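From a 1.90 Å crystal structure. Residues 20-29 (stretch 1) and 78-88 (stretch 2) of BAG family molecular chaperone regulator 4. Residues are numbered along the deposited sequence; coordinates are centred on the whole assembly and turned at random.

Stretch 1, residues 20-29: RVVALEVAVN
Stretch 2, residues 78-88: EAVDKLKARCS

Two helices of one chain, residues 20-29 and 78-86, run in nearly the same direction, their axes inclined by 22° and 10.5 Å apart at closest approach; 326 Å² is buried between the stretches, and no hydrogen bond crosses. Backbones are helical (phi/psi near -60/-43), with i+4 N-to-O hydrogen bonds. CA-CA register sets Val-21 against Val-80 (6.8 Å), Glu-25 against Leu-83 (6.7 Å) and Val-28 against Cys-87 (7.9 Å). Ala-79 points toward stretch 1, its CB 4.3 Å from Val-21 CG1. Val-80 (chi1 t) leaves its backbone sideways, yet its CG2 packs 3.7 Å from CG2 of Val-21 (t). Leu-83 (m, t; -81°, -172°), the residue most covered by the contact, lays CD1 against the neighbouring helix backbone, 3.9 Å from Val-21 O and 3.6 Å from Glu-25 N, atoms already paired in a 2.9 Å helical bond; CD1 also lies 4.0 Å from Leu-24 CB (Leu-24 m, t). Arg-86, poorly ordered, starts toward stretch 1 but its end leads away. At Cys-87 (-95/1, chi1 m), SG sits 3.5 Å from CG2 of Val-28 (t), closing the apolar row. Ser-88 (p), also poorly ordered, turns back, its OG donating to Ala-85 O at 2.6 Å.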

# COMPACT_ATOMS: atom_id res chain seq x y z
N ARG A 20 -0.47 -8.19 -1.28
CA ARG A 20 0.90 -8.49 -0.87
C ARG A 20 1.09 -8.33 0.63
O ARG A 20 1.75 -9.14 1.28
CB ARG A 20 1.89 -7.61 -1.63
CG ARG A 20 3.34 -7.84 -1.23
CD ARG A 20 3.73 -9.29 -1.44
NE ARG A 20 3.60 -9.68 -2.84
CZ ARG A 20 3.48 -10.94 -3.25
NH1 ARG A 20 3.47 -11.93 -2.37
NH2 ARG A 20 3.37 -11.21 -4.54
N VAL A 21 0.49 -7.28 1.19
CA VAL A 21 0.60 -7.04 2.63
C VAL A 21 -0.01 -8.20 3.41
O VAL A 21 0.56 -8.65 4.41
CB VAL A 21 -0.04 -5.70 3.03
CG1 VAL A 21 -0.10 -5.56 4.55
CG2 VAL A 21 0.75 -4.53 2.42
N VAL A 22 -1.16 -8.69 2.97
CA VAL A 22 -1.77 -9.84 3.63
C VAL A 22 -0.85 -11.06 3.53
O VAL A 22 -0.66 -11.78 4.51
CB VAL A 22 -3.17 -10.16 3.08
CG1 VAL A 22 -3.69 -11.47 3.65
CG2 VAL A 22 -4.14 -9.03 3.41
N ALA A 23 -0.27 -11.27 2.35
CA ALA A 23 0.66 -12.37 2.16
C ALA A 23 1.84 -12.28 3.12
O ALA A 23 2.28 -13.29 3.67
CB ALA A 23 1.15 -12.42 0.71
N LEU A 24 2.36 -11.08 3.33
CA LEU A 24 3.46 -10.91 4.27
C LEU A 24 3.00 -11.22 5.70
O LEU A 24 3.72 -11.85 6.47
CB LEU A 24 4.05 -9.51 4.19
CG LEU A 24 4.72 -9.15 2.86
CD1 LEU A 24 5.10 -7.68 2.83
CD2 LEU A 24 5.94 -10.04 2.62
N GLU A 25 1.80 -10.77 6.04
CA GLU A 25 1.28 -11.03 7.38
C GLU A 25 1.12 -12.53 7.62
O GLU A 25 1.40 -13.02 8.71
CB GLU A 25 -0.06 -10.35 7.60
CG GLU A 25 -0.70 -10.82 8.90
CD GLU A 25 -2.10 -10.30 9.11
OE1 GLU A 25 -2.70 -9.79 8.15
OE2 GLU A 25 -2.59 -10.43 10.25
N VAL A 26 0.63 -13.23 6.60
CA VAL A 26 0.43 -14.67 6.68
C VAL A 26 1.76 -15.38 6.86
O VAL A 26 1.88 -16.29 7.68
CB VAL A 26 -0.29 -15.20 5.43
CG1 VAL A 26 -0.22 -16.72 5.37
CG2 VAL A 26 -1.74 -14.73 5.41
N ALA A 27 2.77 -14.96 6.10
CA ALA A 27 4.10 -15.54 6.22
C ALA A 27 4.62 -15.40 7.66
O ALA A 27 5.09 -16.37 8.25
CB ALA A 27 5.06 -14.89 5.23
N VAL A 28 4.53 -14.19 8.20
CA VAL A 28 4.94 -13.94 9.58
C VAL A 28 4.14 -14.78 10.58
O VAL A 28 4.70 -15.35 11.52
CB VAL A 28 4.79 -12.45 9.96
CG1 VAL A 28 4.95 -12.27 11.47
CG2 VAL A 28 5.79 -11.60 9.19
N ASN A 29 2.83 -14.84 10.38
CA ASN A 29 1.97 -15.59 11.27
C ASN A 29 2.34 -17.07 11.30
O ASN A 29 2.30 -17.71 12.35
CB ASN A 29 0.50 -15.42 10.86
CG ASN A 29 -0.46 -16.01 11.87
OD1 ASN A 29 -0.53 -17.22 12.04
ND2 ASN A 29 -1.23 -15.15 12.53
N GLU A 78 0.22 1.76 7.78
CA GLU A 78 0.19 1.44 9.20
C GLU A 78 0.32 -0.06 9.41
O GLU A 78 1.05 -0.51 10.28
CB GLU A 78 -1.10 1.95 9.84
CG GLU A 78 -1.20 3.47 9.87
CD GLU A 78 -2.44 3.96 10.59
OE1 GLU A 78 -3.17 3.12 11.16
OE2 GLU A 78 -2.69 5.19 10.58
N ALA A 79 -0.39 -0.84 8.60
CA ALA A 79 -0.32 -2.30 8.70
C ALA A 79 1.11 -2.80 8.44
O ALA A 79 1.58 -3.70 9.13
CB ALA A 79 -1.30 -2.95 7.74
N VAL A 80 1.78 -2.20 7.46
CA VAL A 80 3.15 -2.59 7.15
C VAL A 80 4.10 -2.23 8.29
O VAL A 80 4.95 -3.04 8.67
CB VAL A 80 3.64 -1.96 5.83
CG1 VAL A 80 5.14 -2.19 5.64
CG2 VAL A 80 2.86 -2.55 4.65
N ASP A 81 3.96 -1.03 8.82
CA ASP A 81 4.76 -0.60 9.97
C ASP A 81 4.64 -1.61 11.11
O ASP A 81 5.63 -2.00 11.72
CB ASP A 81 4.30 0.77 10.48
CG ASP A 81 4.65 1.88 9.52
OD1 ASP A 81 5.62 1.73 8.75
OD2 ASP A 81 3.94 2.92 9.53
N LYS A 82 3.40 -2.03 11.37
CA LYS A 82 3.13 -2.96 12.46
C LYS A 82 3.83 -4.30 12.23
O LYS A 82 4.44 -4.84 13.14
CB LYS A 82 1.62 -3.18 12.62
CG LYS A 82 0.90 -2.07 13.39
CD LYS A 82 1.50 -0.70 13.07
CE LYS A 82 0.54 0.43 13.41
NZ LYS A 82 1.08 1.73 12.93
N LEU A 83 3.73 -4.81 11.01
CA LEU A 83 4.43 -6.04 10.65
C LEU A 83 5.93 -5.91 10.84
O LEU A 83 6.57 -6.78 11.42
CB LEU A 83 4.14 -6.42 9.20
CG LEU A 83 2.83 -7.13 8.91
CD1 LEU A 83 2.81 -7.59 7.46
CD2 LEU A 83 2.66 -8.30 9.86
N LYS A 84 6.49 -4.82 10.31
CA LYS A 84 7.93 -4.60 10.42
C LYS A 84 8.34 -4.56 11.89
O LYS A 84 9.31 -5.19 12.29
CB LYS A 84 8.33 -3.31 9.71
CG LYS A 84 9.84 -3.11 9.64
CD LYS A 84 10.21 -1.86 8.85
CE LYS A 84 11.72 -1.71 8.78
NZ LYS A 84 12.11 -0.51 7.98
N ALA A 85 7.58 -3.81 12.68
CA ALA A 85 7.85 -3.71 14.11
C ALA A 85 7.78 -5.08 14.78
O ALA A 85 8.64 -5.43 15.59
CB ALA A 85 6.89 -2.74 14.77
N ARG A 86 6.76 -5.86 14.43
CA ARG A 86 6.60 -7.20 14.97
C ARG A 86 7.81 -8.09 14.69
O ARG A 86 8.16 -8.95 15.49
CB ARG A 86 5.34 -7.87 14.40
CG ARG A 86 4.14 -7.86 15.34
CD ARG A 86 3.36 -6.56 15.28
NE ARG A 86 4.10 -5.43 15.85
CZ ARG A 86 3.59 -4.21 16.01
NH1 ARG A 86 2.34 -3.96 15.66
NH2 ARG A 86 4.34 -3.25 16.54
N CYS A 87 8.45 -7.86 13.54
CA CYS A 87 9.58 -8.68 13.12
C CYS A 87 10.92 -8.06 13.51
O CYS A 87 11.97 -8.61 13.21
CB CYS A 87 9.53 -8.92 11.62
SG CYS A 87 8.05 -9.80 11.08
N SER A 88 10.86 -6.90 14.16
CA SER A 88 12.08 -6.25 14.64
C SER A 88 12.41 -6.78 16.03
O SER A 88 11.63 -7.52 16.63
CB SER A 88 11.91 -4.73 14.68
OG SER A 88 11.05 -4.34 15.74
OXT SER A 88 13.47 -6.47 16.58